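Local atomic coordinates of GntR family transcriptional regulator (Streptococcus agalactiae, PDB entry 7B5U), a protein that binds the second messenger c-di-AMP through this C-terminal RCK_C domain and, as a GntR-family regulator, probably controls transcription by binding DNA. Residues P5-V10 and G56-F61. Sequence-based numbering, arbitrary orientation.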
ATOM      1  N   PRO A   5       9.475   4.393  -1.345  1.00 13.64           N
ATOM      2  CA  PRO A   5       9.027   4.005  -0.004  1.00 11.48           C
ATOM      3  C   PRO A   5       9.979   4.479   1.079  1.00  9.80           C
ATOM      4  O   PRO A   5      11.198   4.541   0.896  1.00 13.60           O
ATOM      5  CB  PRO A   5       9.001   2.471  -0.059  1.00 14.38           C
ATOM      6  CG  PRO A   5       9.045   2.125  -1.505  1.00 16.78           C
ATOM      7  CD  PRO A   5       9.800   3.226  -2.178  1.00 14.96           C
ATOM      8  N   TYR A   6       9.399   4.830   2.216  1.00  8.71           N
ATOM      9  CA  TYR A   6      10.143   4.925   3.457  1.00  9.28           C
ATOM     10  C   TYR A   6      10.428   3.523   3.986  1.00  7.99           C
ATOM     11  O   TYR A   6       9.696   2.564   3.706  1.00  8.35           O
ATOM     12  CB  TYR A   6       9.310   5.662   4.501  1.00 10.44           C
ATOM     13  CG  TYR A   6       9.074   7.105   4.173  1.00 12.19           C
ATOM     14  CD1 TYR A   6       7.941   7.499   3.481  1.00 13.93           C
ATOM     15  CD2 TYR A   6       9.990   8.077   4.544  1.00 14.45           C
ATOM     16  CE1 TYR A   6       7.723   8.823   3.165  1.00 17.95           C
ATOM     17  CE2 TYR A   6       9.780   9.408   4.236  1.00 16.96           C
ATOM     18  CZ  TYR A   6       8.645   9.773   3.547  1.00 15.73           C
ATOM     19  OH  TYR A   6       8.418  11.093   3.226  1.00 19.97           O
ATOM     20  N   GLU A   7      11.494   3.412   4.785  1.00  9.35           N
ATOM     21  CA  GLU A   7      11.889   2.154   5.406  1.00  9.51           C
ATOM     22  C   GLU A   7      12.055   2.401   6.896  1.00  9.78           C
ATOM     23  O   GLU A   7      12.785   3.318   7.290  1.00 11.95           O
ATOM     24  CB  GLU A   7      13.217   1.655   4.814  1.00 10.38           C
ATOM     25  CG  GLU A   7      13.687   0.317   5.375  1.00 11.56           C
ATOM     26  CD  GLU A   7      15.001  -0.163   4.778  1.00 13.44           C
ATOM     27  OE1 GLU A   7      15.477  -1.245   5.187  1.00 14.28           O
ATOM     28  OE2 GLU A   7      15.565   0.530   3.901  1.00 14.57           O
ATOM     29  N   ILE A   8      11.376   1.612   7.725  1.00  8.54           N
ATOM     30  CA  ILE A   8      11.611   1.640   9.164  1.00  8.25           C
ATOM     31  C   ILE A   8      11.924   0.235   9.653  1.00  7.02           C
ATOM     32  O   ILE A   8      11.346  -0.749   9.180  1.00  8.93           O
ATOM     33  CB  ILE A   8      10.447   2.255   9.971  1.00  9.49           C
ATOM     34  CG1 ILE A   8       9.151   1.465   9.778  1.00 10.63           C
ATOM     35  CG2 ILE A   8      10.275   3.730   9.644  1.00 12.62           C
ATOM     36  CD1 ILE A   8       8.048   1.896  10.733  1.00 13.40           C
ATOM     37  N   ILE A   9      12.853   0.146  10.599  1.00  6.59           N
ATOM     38  CA  ILE A   9      13.187  -1.107  11.265  1.00  6.32           C
ATOM     39  C   ILE A   9      12.486  -1.093  12.619  1.00  6.20           C
ATOM     40  O   ILE A   9      12.778  -0.240  13.465  1.00  6.49           O
ATOM     41  CB  ILE A   9      14.708  -1.261  11.446  1.00  7.79           C
ATOM     42  CG1 ILE A   9      15.441  -1.190  10.099  1.00  9.43           C
ATOM     43  CG2 ILE A   9      15.006  -2.567  12.189  1.00 10.40           C
ATOM     44  CD1 ILE A   9      16.952  -1.065  10.238  1.00 13.17           C
ATOM     45  N   VAL A  10      11.550  -2.018  12.826  1.00  6.35           N
ATOM     46  CA  VAL A  10      10.764  -2.032  14.059  1.00  6.57           C
ATOM     47  C   VAL A  10      11.511  -2.797  15.147  1.00  6.96           C
ATOM     48  O   VAL A  10      11.142  -3.912  15.542  1.00  7.67           O
ATOM     49  CB  VAL A  10       9.304  -2.480  13.822  1.00  7.15           C
ATOM     50  CG1 VAL A  10       8.571  -1.428  13.004  1.00  8.59           C
ATOM     51  CG2 VAL A  10       9.221  -3.846  13.116  1.00  7.86           C
ATOM     52  N   GLY A  56      12.183  -6.409  14.667  1.00  7.06           N
ATOM     53  CA  GLY A  56      13.336  -6.454  13.799  1.00  7.96           C
ATOM     54  C   GLY A  56      13.016  -6.416  12.323  1.00  7.25           C
ATOM     55  O   GLY A  56      13.933  -6.227  11.508  1.00  7.47           O
ATOM     56  N   ASP A  57      11.754  -6.581  11.945  1.00  6.83           N
ATOM     57  CA  ASP A  57      11.404  -6.519  10.536  1.00  7.14           C
ATOM     58  C   ASP A  57      11.626  -5.109   9.988  1.00  7.06           C
ATOM     59  O   ASP A  57      11.613  -4.115  10.719  1.00  7.28           O
ATOM     60  CB  ASP A  57       9.932  -6.878  10.341  1.00  6.99           C
ATOM     61  CG  ASP A  57       9.644  -8.352  10.543  1.00  7.51           C
ATOM     62  OD1 ASP A  57      10.587  -9.142  10.745  1.00  8.17           O
ATOM     63  OD2 ASP A  57       8.452  -8.728  10.478  1.00  8.29           O
ATOM     64  N   HIS A  58      11.817  -5.027   8.671  1.00  5.77           N
ATOM     65  CA  HIS A  58      11.835  -3.745   7.978  1.00  6.70           C
ATOM     66  C   HIS A  58      10.493  -3.567   7.284  1.00  6.93           C
ATOM     67  O   HIS A  58      10.049  -4.453   6.541  1.00  8.47           O
ATOM     68  CB  HIS A  58      12.948  -3.680   6.932  1.00  7.87           C
ATOM     69  CG  HIS A  58      14.329  -3.870   7.476  1.00  8.53           C
ATOM     70  ND1 HIS A  58      15.405  -3.154   6.996  1.00  9.36           N
ATOM     71  CD2 HIS A  58      14.820  -4.691   8.436  1.00 10.12           C
ATOM     72  CE1 HIS A  58      16.499  -3.524   7.638  1.00 10.55           C
ATOM     73  NE2 HIS A  58      16.172  -4.453   8.520  1.00 11.36           N
ATOM     74  N   ILE A  59       9.842  -2.433   7.532  1.00  6.63           N
ATOM     75  CA  ILE A  59       8.573  -2.090   6.897  1.00  6.30           C
ATOM     76  C   ILE A  59       8.856  -1.019   5.854  1.00  6.56           C
ATOM     77  O   ILE A  59       9.414   0.039   6.175  1.00  7.54           O
ATOM     78  CB  ILE A  59       7.539  -1.569   7.908  1.00  7.62           C
ATOM     79  CG1 ILE A  59       7.363  -2.502   9.107  1.00  8.44           C
ATOM     80  CG2 ILE A  59       6.205  -1.265   7.208  1.00  7.70           C
ATOM     81  CD1 ILE A  59       6.372  -1.957  10.110  1.00 11.18           C
ATOM     82  N   PHE A  60       8.457  -1.286   4.614  1.00  5.81           N
ATOM     83  CA  PHE A  60       8.569  -0.341   3.509  1.00  6.04           C
ATOM     84  C   PHE A  60       7.171   0.188   3.210  1.00  5.66           C
ATOM     85  O   PHE A  60       6.246  -0.603   3.025  1.00  5.94           O
ATOM     86  CB  PHE A  60       9.142  -1.046   2.272  1.00  6.64           C
ATOM     87  CG  PHE A  60      10.558  -1.525   2.460  1.00  7.36           C
ATOM     88  CD1 PHE A  60      10.820  -2.735   3.085  1.00  7.53           C
ATOM     89  CD2 PHE A  60      11.628  -0.763   2.017  1.00  9.59           C
ATOM     90  CE1 PHE A  60      12.128  -3.166   3.280  1.00 10.24           C
ATOM     91  CE2 PHE A  60      12.938  -1.200   2.207  1.00 10.83           C
ATOM     92  CZ  PHE A  60      13.182  -2.402   2.834  1.00 11.01           C
ATOM     93  N   PHE A  61       7.007   1.508   3.160  1.00  5.31           N
ATOM     94  CA  PHE A  61       5.674   2.080   3.014  1.00  5.53           C
ATOM     95  C   PHE A  61       5.744   3.403   2.264  1.00  6.42           C
ATOM     96  O   PHE A  61       6.762   4.101   2.301  1.00  7.79           O
ATOM     97  CB  PHE A  61       4.983   2.282   4.372  1.00  6.26           C
ATOM     98  CG  PHE A  61       5.710   3.224   5.292  1.00  6.02           C
ATOM     99  CD1 PHE A  61       5.385   4.565   5.330  1.00  6.25           C
ATOM    100  CD2 PHE A  61       6.704   2.756   6.148  1.00  6.67           C
ATOM    101  CE1 PHE A  61       6.055   5.440   6.186  1.00  7.13           C
ATOM    102  CE2 PHE A  61       7.371   3.624   6.997  1.00  7.37           C
ATOM    103  CZ  PHE A  61       7.040   4.957   7.027  1.00  7.54           C
TER
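Strand 6-9 lies antiparallel beside strand 58-61, pairing the first and last strands of the antiparallel sheet in the RCK_C (TrkA-C) domain. On the E7 and I9 face, the extended carboxylate arm of E7 (CG anti to the backbone N, chi1 -178°) lies alongside both F60 and H58. Its CG rests over one face of the F60 ring, 4.0 Å from the centroid, while its tip reaches H58, where ND1 donates to OE1 at 2.6 Å. That bond is almost straight, uses the anti lone pair of OE1 and lies in the imidazole plane, so it should hold the ring's rotation, and the carboxylate would tend to favour a protonated imidazole. I9 closes the row: its CG1 sits over the centre of one imidazole face, 3.6 Å from the centroid of H58.

The other face, with Y6, I8, I59 and F61, is largely apolar. F61, its CG in the crowded position between N and carbonyl carbon (chi1 61°), swings its ring across to strand 6-9, where Y6 CB presses onto one face, 3.5 Å from CZ, and I8 CG2 meets the edge. The tyrosine ring itself is slid off F61 and barely overlaps it. I8 CG1 lies alongside I59 CB, and just beyond the strand V10 CG1 meets I59 CD1 at 3.7 Å. Paired backbone bonds at Y6-F61 and I8-I59 lock this register, and past them V10 bonds to both D57 and G56.

Within the chain, strand 6-9 is an outer strand, with strand 33-39 flanking 58-62 on its far side. Helix 65-74 covers the apolar face through Y68 and M71, joined by F75, while I59 touches the c-di-AMP-binding I34 and F60 packs on L3 of the second subunit.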